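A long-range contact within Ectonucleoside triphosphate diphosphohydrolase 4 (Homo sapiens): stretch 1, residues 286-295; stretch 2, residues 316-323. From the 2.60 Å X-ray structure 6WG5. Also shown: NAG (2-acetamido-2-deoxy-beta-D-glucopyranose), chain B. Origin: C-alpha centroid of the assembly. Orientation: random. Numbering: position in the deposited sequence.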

# COMPACT_ATOMS: atom_id res chain seq x y z
N ALA A 286 10.44 -7.79 12.00
CA ALA A 286 10.66 -7.39 13.39
C ALA A 286 10.92 -8.61 14.27
O ALA A 286 11.81 -8.59 15.12
N ARG A 287 10.14 -9.67 14.08
CA ARG A 287 10.34 -10.88 14.87
C ARG A 287 11.72 -11.48 14.61
O ARG A 287 12.37 -11.97 15.54
N GLN A 288 12.18 -11.44 13.36
CA GLN A 288 13.50 -11.99 13.06
C GLN A 288 14.60 -11.14 13.68
O GLN A 288 15.57 -11.68 14.23
N ARG A 289 14.47 -9.81 13.61
CA ARG A 289 15.44 -8.94 14.26
C ARG A 289 15.44 -9.17 15.77
O ARG A 289 16.49 -9.09 16.42
N TYR A 290 14.27 -9.45 16.34
CA TYR A 290 14.18 -9.71 17.77
C TYR A 290 14.87 -11.02 18.13
O TYR A 290 15.65 -11.08 19.09
N GLU A 291 14.60 -12.08 17.37
CA GLU A 291 15.28 -13.35 17.61
C GLU A 291 16.78 -13.23 17.41
O GLU A 291 17.56 -13.89 18.12
N ASP A 292 17.22 -12.41 16.45
CA ASP A 292 18.65 -12.22 16.23
C ASP A 292 19.34 -11.69 17.47
O ASP A 292 20.46 -12.09 17.78
N ARG A 293 18.69 -10.78 18.20
CA ARG A 293 19.32 -10.20 19.38
C ARG A 293 19.29 -11.17 20.55
O ARG A 293 20.23 -11.21 21.35
N ILE A 294 18.21 -11.95 20.69
CA ILE A 294 18.19 -13.02 21.68
C ILE A 294 19.36 -13.97 21.44
O ILE A 294 20.07 -14.36 22.37
N PHE A 295 19.56 -14.36 20.18
CA PHE A 295 20.64 -15.28 19.85
C PHE A 295 22.00 -14.65 20.16
O PHE A 295 22.86 -15.28 20.79
N PRO A 316 15.56 -22.66 29.15
CA PRO A 316 15.21 -21.88 27.97
C PRO A 316 15.03 -20.40 28.28
O PRO A 316 14.69 -20.01 29.39
N TYR A 317 15.26 -19.59 27.25
CA TYR A 317 14.97 -18.17 27.35
C TYR A 317 13.46 -17.97 27.42
O TYR A 317 12.71 -18.51 26.60
N LEU A 318 13.01 -17.19 28.40
CA LEU A 318 11.58 -16.96 28.60
C LEU A 318 11.17 -15.76 27.76
O LEU A 318 11.47 -14.61 28.10
N ASP A 319 10.47 -16.03 26.66
CA ASP A 319 10.11 -14.99 25.70
C ASP A 319 8.70 -14.51 25.98
O ASP A 319 7.75 -15.28 25.78
N PRO A 320 8.50 -13.27 26.44
CA PRO A 320 7.13 -12.79 26.67
C PRO A 320 6.34 -12.57 25.39
O PRO A 320 5.12 -12.43 25.46
N CYS A 321 7.01 -12.53 24.24
CA CYS A 321 6.37 -12.31 22.96
C CYS A 321 5.86 -13.59 22.32
O CYS A 321 5.46 -13.57 21.15
N LEU A 322 5.87 -14.71 23.05
CA LEU A 322 5.34 -15.96 22.54
C LEU A 322 4.18 -16.42 23.41
O LEU A 322 4.12 -16.10 24.60
N PRO A 323 3.24 -17.18 22.84
CA PRO A 323 2.11 -17.68 23.65
C PRO A 323 2.60 -18.47 24.85
O PRO A 323 3.68 -19.07 24.84

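Helix 286-295 and strand 317-319 run roughly antiparallel, at 156°, with their axes 11.5 Å apart at closest approach. Side chains from both stretches fill this gap. Arg-287, Tyr-290 and Ile-294, spaced at three and four residues, form the helix side of the contact.

Asp-319 is the polar center. Its CA-to-CB bond points toward the helix, and chi1 is t (-174°). Its two carboxylate oxygens take different partners. OD1 forms a salt bridge with Arg-287 NH1 at 2.8 Å, and Arg-287 NH2 also donates to Asp-319 OD1 at 3.2 Å. Asp-319 OD2 accepts from Tyr-290 OH at 2.7 Å and from the backbone Cys-321 N at 3.1 Å. The latter bond lies within the type I turn from Asp-319 to Leu-322, so the turn helps hold the carboxylate.

The CA-to-CB bond of Arg-287 points sideways to the second stretch, but its t, p, t conformation brings the guanidinium there. Its other side is used as well: Arg-287 NE forms a salt bridge with Glu-291 OE2, one helical turn on, at 2.7 Å. The guanidinium thus lies between two carboxylates. Leu-322 (m, t) places CD2 over one face of the guanidinium; the closest pair is Leu-322 CD1 to Arg-287 NH2, 3.7 Å.

Tyr-290 points toward the strand with chi1 t (174°), which extends its hydroxyl to Asp-319. Cys-321, chi1 m, lies obliquely to this ring, with SG 4.7 Å from the Tyr-290 ring centroid. It is bonded covalently elsewhere in the structure.

Ile-294 (m, t) and Tyr-317 (chi1 t) point toward each other. Ile-294 CG2 sits over the Tyr-317 ring face, 4.2 Å from its centroid, while Ile-294 CD1 reaches Tyr-317 CE1 at 3.6 Å.

Arg-289 lies outside the contact. NAG N2 lies over one face of the Arg-289 guanidinium, 3.7 Å from Arg-289 NH1.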

# COMPACT_ATOMS: atom_id res chain seq x y z
CB ALA A 286 9.47 -6.59 13.91
CB ARG A 287 9.24 -11.90 14.55
CG ARG A 287 9.45 -13.28 15.19
CD ARG A 287 9.32 -13.24 16.70
NE ARG A 287 9.80 -14.48 17.31
CZ ARG A 287 9.78 -14.74 18.62
NH1 ARG A 287 9.29 -13.84 19.47
NH2 ARG A 287 10.24 -15.89 19.07
CB GLN A 288 13.68 -12.09 11.54
CG GLN A 288 14.99 -12.75 11.13
CD GLN A 288 15.14 -14.15 11.69
OE1 GLN A 288 14.32 -15.03 11.42
NE2 GLN A 288 16.19 -14.36 12.48
CB ARG A 289 15.13 -7.48 13.94
CG ARG A 289 15.25 -7.13 12.46
CD ARG A 289 14.66 -5.77 12.18
NE ARG A 289 15.20 -4.77 13.08
CZ ARG A 289 14.58 -3.65 13.43
NH1 ARG A 289 15.17 -2.80 14.27
NH2 ARG A 289 13.37 -3.37 12.96
CB TYR A 290 12.70 -9.73 18.19
CG TYR A 290 12.45 -10.13 19.63
CD1 TYR A 290 12.86 -9.32 20.67
CD2 TYR A 290 11.78 -11.31 19.93
CE1 TYR A 290 12.63 -9.68 21.99
CE2 TYR A 290 11.54 -11.67 21.24
CZ TYR A 290 11.96 -10.85 22.27
OH TYR A 290 11.73 -11.21 23.57
CB GLU A 291 14.70 -14.44 16.70
CG GLU A 291 13.26 -14.82 17.02
CD GLU A 291 12.70 -15.89 16.10
OE1 GLU A 291 13.44 -16.36 15.22
OE2 GLU A 291 11.52 -16.25 16.26
CB ASP A 292 18.88 -11.28 15.05
CG ASP A 292 18.63 -11.94 13.70
OD1 ASP A 292 18.63 -13.19 13.64
OD2 ASP A 292 18.44 -11.21 12.71
CB ARG A 293 18.66 -8.87 19.76
CG ARG A 293 19.61 -7.94 20.51
CD ARG A 293 18.90 -6.74 21.10
NE ARG A 293 18.76 -5.63 20.16
CZ ARG A 293 18.24 -4.45 20.46
NH1 ARG A 293 17.80 -4.20 21.69
NH2 ARG A 293 18.15 -3.50 19.53
CB ILE A 294 16.85 -13.76 21.65
CG1 ILE A 294 15.72 -12.85 22.14
CG2 ILE A 294 16.91 -15.05 22.49
CD1 ILE A 294 14.34 -13.47 22.01
CB PHE A 295 20.56 -15.68 18.38
CG PHE A 295 21.59 -16.69 17.98
CD1 PHE A 295 22.82 -16.28 17.50
CD2 PHE A 295 21.33 -18.04 18.09
CE1 PHE A 295 23.78 -17.21 17.14
CE2 PHE A 295 22.28 -18.98 17.74
CZ PHE A 295 23.51 -18.56 17.26
CB PRO A 316 13.88 -22.51 27.53
CG PRO A 316 13.25 -22.93 28.81
CD PRO A 316 14.38 -23.32 29.74
CB TYR A 317 15.56 -17.43 26.15
CG TYR A 317 15.40 -15.93 26.21
CD1 TYR A 317 14.38 -15.28 25.51
CD2 TYR A 317 16.27 -15.15 26.97
CE1 TYR A 317 14.24 -13.91 25.57
CE2 TYR A 317 16.13 -13.78 27.03
CZ TYR A 317 15.12 -13.17 26.33
OH TYR A 317 14.99 -11.80 26.40
CB LEU A 318 11.27 -16.75 30.08
CG LEU A 318 11.72 -17.88 31.01
CD1 LEU A 318 11.22 -17.63 32.42
CD2 LEU A 318 11.23 -19.24 30.51
CB ASP A 319 10.22 -15.53 24.28
CG ASP A 319 9.99 -14.45 23.23
OD1 ASP A 319 9.86 -14.81 22.04
OD2 ASP A 319 9.94 -13.26 23.60
CB PRO A 320 7.35 -11.47 27.42
CG PRO A 320 8.67 -10.99 26.93
CD PRO A 320 9.50 -12.22 26.71
CB CYS A 321 7.34 -11.60 22.01
SG CYS A 321 7.77 -9.93 22.53
CB LEU A 322 6.42 -17.06 22.51
CG LEU A 322 7.43 -16.98 21.37
CD1 LEU A 322 8.55 -17.98 21.58
CD2 LEU A 322 6.75 -17.22 20.02
CB PRO A 323 1.34 -18.57 22.67
CG PRO A 323 1.73 -18.10 21.32
CD PRO A 323 3.14 -17.61 21.44
C1 NAG B . 18.14 -0.19 13.50
C2 NAG B . 18.45 -0.72 12.09
C3 NAG B . 19.75 -1.53 12.10
C4 NAG B . 20.88 -0.76 12.77
C5 NAG B . 20.44 -0.27 14.14
C6 NAG B . 21.46 0.61 14.82
C7 NAG B . 16.68 -1.26 10.47
C8 NAG B . 15.59 -2.23 10.11
N2 NAG B . 17.35 -1.54 11.60
O3 NAG B . 20.10 -1.83 10.75
O4 NAG B . 21.99 -1.63 12.95
O5 NAG B . 19.25 0.52 14.00
O6 NAG B . 20.90 1.30 15.92
O7 NAG B . 16.93 -0.28 9.78